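Local coordinates for protein myosin-2 (Saccharomyces cerevisiae, PDB 6IXO) that carries organelles and proteins along polarized actin cables as a class V myosin heavy chain, gripping receptors on its cargo through the globular tail domain represented here, at residues L234-D238 with C282-L286; L82-Q86 with D150-L154. The contacts are given in a common frame with arbitrary orientation. Numbering follows the deposited sequence.

Contact 1: L234-D238 with C282-L286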
loop_
_atom_site.group_PDB
_atom_site.type_symbol
_atom_site.label_atom_id
_atom_site.label_comp_id
_atom_site.label_asym_id
_atom_site.label_seq_id
_atom_site.Cartn_x
_atom_site.Cartn_y
_atom_site.Cartn_z
ATOM N N LEU A 234 9.673 2.402 -1.104
ATOM C CA LEU A 234 11.016 2.791 -1.564
ATOM C C LEU A 234 11.925 3.174 -0.401
ATOM O O LEU A 234 13.103 2.780 -0.350
ATOM C CB LEU A 234 10.927 3.978 -2.538
ATOM C CG LEU A 234 10.272 3.627 -3.871
ATOM C CD1 LEU A 234 10.029 4.891 -4.679
ATOM C CD2 LEU A 234 11.135 2.602 -4.675
ATOM N N ASN A 235 11.410 3.993 0.517
ATOM C CA ASN A 235 12.182 4.310 1.732
ATOM C C ASN A 235 12.605 3.054 2.478
ATOM O O ASN A 235 13.738 2.973 3.024
ATOM C CB ASN A 235 11.395 5.196 2.693
ATOM C CG ASN A 235 11.391 6.640 2.247
ATOM O OD1 ASN A 235 12.409 7.129 1.802
ATOM N ND2 ASN A 235 10.254 7.336 2.406
ATOM N N TYR A 236 11.678 2.106 2.515
ATOM C CA TYR A 236 11.886 0.823 3.175
ATOM C C TYR A 236 13.013 0.040 2.472
ATOM O O TYR A 236 13.934 -0.449 3.108
ATOM C CB TYR A 236 10.614 -0.017 3.156
ATOM C CG TYR A 236 10.709 -1.245 4.061
ATOM C CD1 TYR A 236 10.617 -1.115 5.449
ATOM C CD2 TYR A 236 10.840 -2.522 3.523
ATOM C CE1 TYR A 236 10.699 -2.258 6.306
ATOM C CE2 TYR A 236 10.871 -3.690 4.359
ATOM C CZ TYR A 236 10.840 -3.529 5.732
ATOM O OH TYR A 236 10.858 -4.641 6.530
ATOM N N VAL A 237 12.903 -0.097 1.162
ATOM C CA VAL A 237 13.968 -0.768 0.388
ATOM C C VAL A 237 15.330 -0.100 0.648
ATOM O O VAL A 237 16.345 -0.755 0.862
ATOM C CB VAL A 237 13.622 -0.721 -1.110
ATOM C CG1 VAL A 237 14.841 -1.038 -1.972
ATOM C CG2 VAL A 237 12.437 -1.675 -1.406
ATOM N N ASP A 238 15.339 1.219 0.619
ATOM C CA ASP A 238 16.552 1.981 0.875
ATOM C C ASP A 238 17.168 1.586 2.219
ATOM O O ASP A 238 18.360 1.298 2.303
ATOM C CB ASP A 238 16.216 3.473 0.837
ATOM C CG ASP A 238 17.456 4.381 0.727
ATOM O OD1 ASP A 238 18.311 4.145 -0.137
ATOM O OD2 ASP A 238 17.558 5.325 1.512
ATOM N N CYS A 282 13.804 9.134 -1.987
ATOM C CA CYS A 282 13.621 7.899 -1.233
ATOM C C CYS A 282 14.820 6.927 -1.304
ATOM O O CYS A 282 14.930 6.053 -0.446
ATOM C CB CYS A 282 12.401 7.140 -1.723
ATOM S SG CYS A 282 10.859 8.091 -1.587
ATOM N N LEU A 283 15.669 7.028 -2.331
ATOM C CA LEU A 283 16.700 5.980 -2.516
ATOM C C LEU A 283 18.082 6.537 -2.267
ATOM O O LEU A 283 19.102 5.942 -2.667
ATOM C CB LEU A 283 16.631 5.377 -3.937
ATOM C CG LEU A 283 15.311 4.687 -4.321
ATOM C CD1 LEU A 283 15.201 4.509 -5.842
ATOM C CD2 LEU A 283 15.232 3.359 -3.598
ATOM N N GLN A 284 18.121 7.683 -1.621
ATOM C CA GLN A 284 19.378 8.413 -1.565
ATOM C C GLN A 284 20.493 7.645 -0.858
ATOM O O GLN A 284 21.657 7.844 -1.168
ATOM C CB GLN A 284 19.185 9.771 -0.882
ATOM C CG GLN A 284 18.895 10.947 -1.830
ATOM C CD GLN A 284 19.725 10.945 -3.119
ATOM O OE1 GLN A 284 20.923 11.247 -3.111
ATOM N NE2 GLN A 284 19.081 10.615 -4.231
ATOM N N HIS A 285 20.179 6.797 0.113
ATOM C CA HIS A 285 21.288 6.137 0.795
ATOM C C HIS A 285 21.928 5.129 -0.097
ATOM O O HIS A 285 23.149 4.956 -0.041
ATOM C CB HIS A 285 20.835 5.460 2.100
ATOM C CG HIS A 285 20.245 6.423 3.082
ATOM N ND1 HIS A 285 18.879 6.614 3.218
ATOM C CD2 HIS A 285 20.833 7.288 3.944
ATOM C CE1 HIS A 285 18.651 7.532 4.140
ATOM N NE2 HIS A 285 19.817 7.957 4.602
ATOM N N LEU A 286 21.113 4.408 -0.859
ATOM C CA LEU A 286 21.656 3.459 -1.861
ATOM C C LEU A 286 22.378 4.199 -2.986
ATOM O O LEU A 286 23.496 3.825 -3.423
ATOM C CB LEU A 286 20.532 2.608 -2.465
ATOM C CG LEU A 286 19.917 1.638 -1.470
ATOM C CD1 LEU A 286 18.759 0.929 -2.148
ATOM C CD2 LEU A 286 21.035 0.616 -1.065
#
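A buried aspartate receiving the first turn of a neighbouring helix defines this contact, inside the DIL region of the all-helical cargo-binding tail. Asp-238, on helix 223-247, reaches across to the start of helix 284-294, where Leu-283 holds the N-cap position. Amides at a helix start have no carbonyl of a preceding turn to bond, and the carboxylate serves them from another helix: Leu-286 N donates to Asp-238 OD1 at 2.9 Å, and His-285 N makes a weak bond of 3.3 Å to Asp-238 OD2. The imidazole of His-285 adds a His-carboxylate hydrogen bond, with OD2 at the ring edge near its plane. Both carboxylate oxygens are thus satisfied within the contact, although Leu-283 O, an acceptor itself, lies 3.2 Å from Asp-238 OD1. Gln-284 turns away and is satisfied by residues close in sequence, NE2 by Thr-280 O and OE1 by Gln-288 NE2.

Beside this polar cluster the two segments meet through apolar groups. Leu-234 CB lies 3.6 Å from Cys-282 CB, while Val-237 CG1 approaches Leu-286 CD1 at 4.4 Å. Helix 134-180 packs Leu-170 and Ala-174 against Val-237 and Val-178 against Leu-286, and helix 254-273 adds Leu-267 against Leu-234 and Val-264 against Leu-286. The tightest link remains the one from His-285 ND1 to Asp-238 OD2, 2.5 Å long with an N-H...O angle of 157°.

Contact 2: L82-Q86 with D150-L154; sequences LTTIQ and DFEAL
Apolar packing between two nearly parallel helices joins helix 71-90 to the long helix 134-180 in the N-terminal half of the globular tail. Both segments are regular alpha-helix, their axes 11.0 Å apart at closest approach and 9° from parallel; the closest CA pair, Gln-86 with Leu-154, is 6.9 Å apart. Leu-82 (m, t) extends its end between Asp-150, Phe-151 and Leu-154: CD1 lies 3.9 Å from Asp-150 CB, and CD2 sits 3.5 Å from Phe-151 CE1 and 3.8 Å from Leu-154 CD2. One turn after Asp-150, Leu-154 (t, p) points toward helix 71-90 and fits between Ile-85 and Gln-86, its CD2 4.1 Å from Ile-85 CG2 and its CD1 3.8 Å from Gln-86 CB. The extended Gln-86 accepts a hydrogen bond at OE1 from Asn-157 ND2, farther along helix 134-180. Helix 97-124 lines the buried flank, with Trp-104 and Val-108 on Ile-85 and Tyr-112 and Val-115 on Phe-151. Such interlocking leucines between aligned helices are typical of an alpha-helical bundle.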
loop_
_atom_site.group_PDB
_atom_site.type_symbol
_atom_site.label_atom_id
_atom_site.label_comp_id
_atom_site.label_asym_id
_atom_site.label_seq_id
_atom_site.Cartn_x
_atom_site.Cartn_y
_atom_site.Cartn_z
ATOM N N LEU A 82 -17.805 -5.841 8.720
ATOM C CA LEU A 82 -16.524 -5.238 9.146
ATOM C C LEU A 82 -15.482 -6.322 9.504
ATOM O O LEU A 82 -14.308 -6.275 9.054
ATOM C CB LEU A 82 -16.762 -4.307 10.339
ATOM C CG LEU A 82 -17.575 -3.051 10.009
ATOM C CD1 LEU A 82 -18.230 -2.471 11.252
ATOM C CD2 LEU A 82 -16.693 -2.019 9.382
ATOM N N THR A 83 -15.922 -7.287 10.307
ATOM C CA THR A 83 -15.072 -8.378 10.766
ATOM C C THR A 83 -14.548 -9.166 9.585
ATOM O O THR A 83 -13.356 -9.496 9.519
ATOM C CB THR A 83 -15.838 -9.356 11.701
ATOM O OG1 THR A 83 -16.316 -8.645 12.845
ATOM C CG2 THR A 83 -14.897 -10.481 12.166
ATOM N N THR A 84 -15.445 -9.481 8.652
ATOM C CA THR A 84 -15.091 -10.367 7.552
ATOM C C THR A 84 -14.093 -9.696 6.622
ATOM O O THR A 84 -13.102 -10.311 6.192
ATOM C CB THR A 84 -16.354 -10.834 6.765
ATOM O OG1 THR A 84 -17.198 -11.587 7.650
ATOM C CG2 THR A 84 -15.954 -11.714 5.571
ATOM N N ILE A 85 -14.322 -8.434 6.307
ATOM C CA ILE A 85 -13.398 -7.781 5.374
ATOM C C ILE A 85 -12.012 -7.721 6.007
ATOM O O ILE A 85 -11.018 -8.047 5.365
ATOM C CB ILE A 85 -13.853 -6.350 5.007
ATOM C CG1 ILE A 85 -15.104 -6.431 4.080
ATOM C CG2 ILE A 85 -12.700 -5.595 4.344
ATOM C CD1 ILE A 85 -15.746 -5.045 3.741
ATOM N N GLN A 86 -11.954 -7.320 7.266
ATOM C CA GLN A 86 -10.632 -7.193 7.895
ATOM C C GLN A 86 -9.958 -8.564 7.908
ATOM O O GLN A 86 -8.768 -8.695 7.600
ATOM C CB GLN A 86 -10.749 -6.647 9.318
ATOM C CG GLN A 86 -9.352 -6.533 10.001
ATOM C CD GLN A 86 -9.299 -5.540 11.155
ATOM O OE1 GLN A 86 -9.902 -4.452 11.116
ATOM N NE2 GLN A 86 -8.553 -5.892 12.172
ATOM N N ASP A 150 -16.379 3.430 12.327
ATOM C CA ASP A 150 -15.988 2.021 12.101
ATOM C C ASP A 150 -15.379 1.804 10.706
ATOM O O ASP A 150 -14.383 1.082 10.559
ATOM C CB ASP A 150 -17.201 1.090 12.293
ATOM C CG ASP A 150 -17.654 0.981 13.775
ATOM O OD1 ASP A 150 -16.887 1.371 14.671
ATOM O OD2 ASP A 150 -18.786 0.524 14.022
ATOM N N PHE A 151 -15.940 2.418 9.666
ATOM C CA PHE A 151 -15.321 2.272 8.337
ATOM C C PHE A 151 -14.009 3.048 8.203
ATOM O O PHE A 151 -13.102 2.614 7.514
ATOM C CB PHE A 151 -16.310 2.688 7.227
ATOM C CG PHE A 151 -17.247 1.574 6.848
ATOM C CD1 PHE A 151 -16.756 0.337 6.520
ATOM C CD2 PHE A 151 -18.609 1.750 6.855
ATOM C CE1 PHE A 151 -17.588 -0.715 6.208
ATOM C CE2 PHE A 151 -19.452 0.695 6.525
ATOM C CZ PHE A 151 -18.923 -0.543 6.227
ATOM N N GLU A 152 -13.908 4.185 8.870
ATOM C CA GLU A 152 -12.642 4.883 8.927
ATOM C C GLU A 152 -11.567 3.996 9.562
ATOM O O GLU A 152 -10.449 3.849 9.023
ATOM C CB GLU A 152 -12.828 6.175 9.713
ATOM C CG GLU A 152 -11.552 6.977 9.937
ATOM C CD GLU A 152 -11.819 8.240 10.769
ATOM O OE1 GLU A 152 -12.007 9.319 10.175
ATOM O OE2 GLU A 152 -11.849 8.147 12.015
ATOM N N ALA A 153 -11.917 3.365 10.683
ATOM C CA ALA A 153 -11.003 2.431 11.345
ATOM C C ALA A 153 -10.689 1.239 10.438
ATOM O O ALA A 153 -9.507 0.826 10.323
ATOM C CB ALA A 153 -11.591 1.948 12.709
ATOM N N LEU A 154 -11.707 0.691 9.776
ATOM C CA LEU A 154 -11.470 -0.441 8.860
ATOM C C LEU A 154 -10.452 -0.070 7.752
ATOM O O LEU A 154 -9.511 -0.824 7.464
ATOM C CB LEU A 154 -12.767 -0.911 8.202
ATOM C CG LEU A 154 -12.654 -2.090 7.210
ATOM C CD1 LEU A 154 -12.079 -3.352 7.905
ATOM C CD2 LEU A 154 -14.049 -2.432 6.620
#

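Overall arrangement
After four earlier helices the chain enters helix 71-90, where contact 2 opens; it closes a mostly helical loop of 63 residues when helix 134-180 returns alongside. Contact 1 opens only later, on helix 223-247, and closes across 43 residues at the start of helix 284-294. The two loops are therefore in series, neither nested nor crossed. The centres of contact 1 and contact 2 are about 32 Å apart, on opposite sides of the chain's centre, and the nearest atoms of contact 1 and contact 2 are about 20 Å apart. Helix 134-180 spans the gap: it supplies one side of contact 2 and, farther along, packs Leu-170, Ala-174 and Val-178 against contact 1, linking the N-terminal helices to the DIL region.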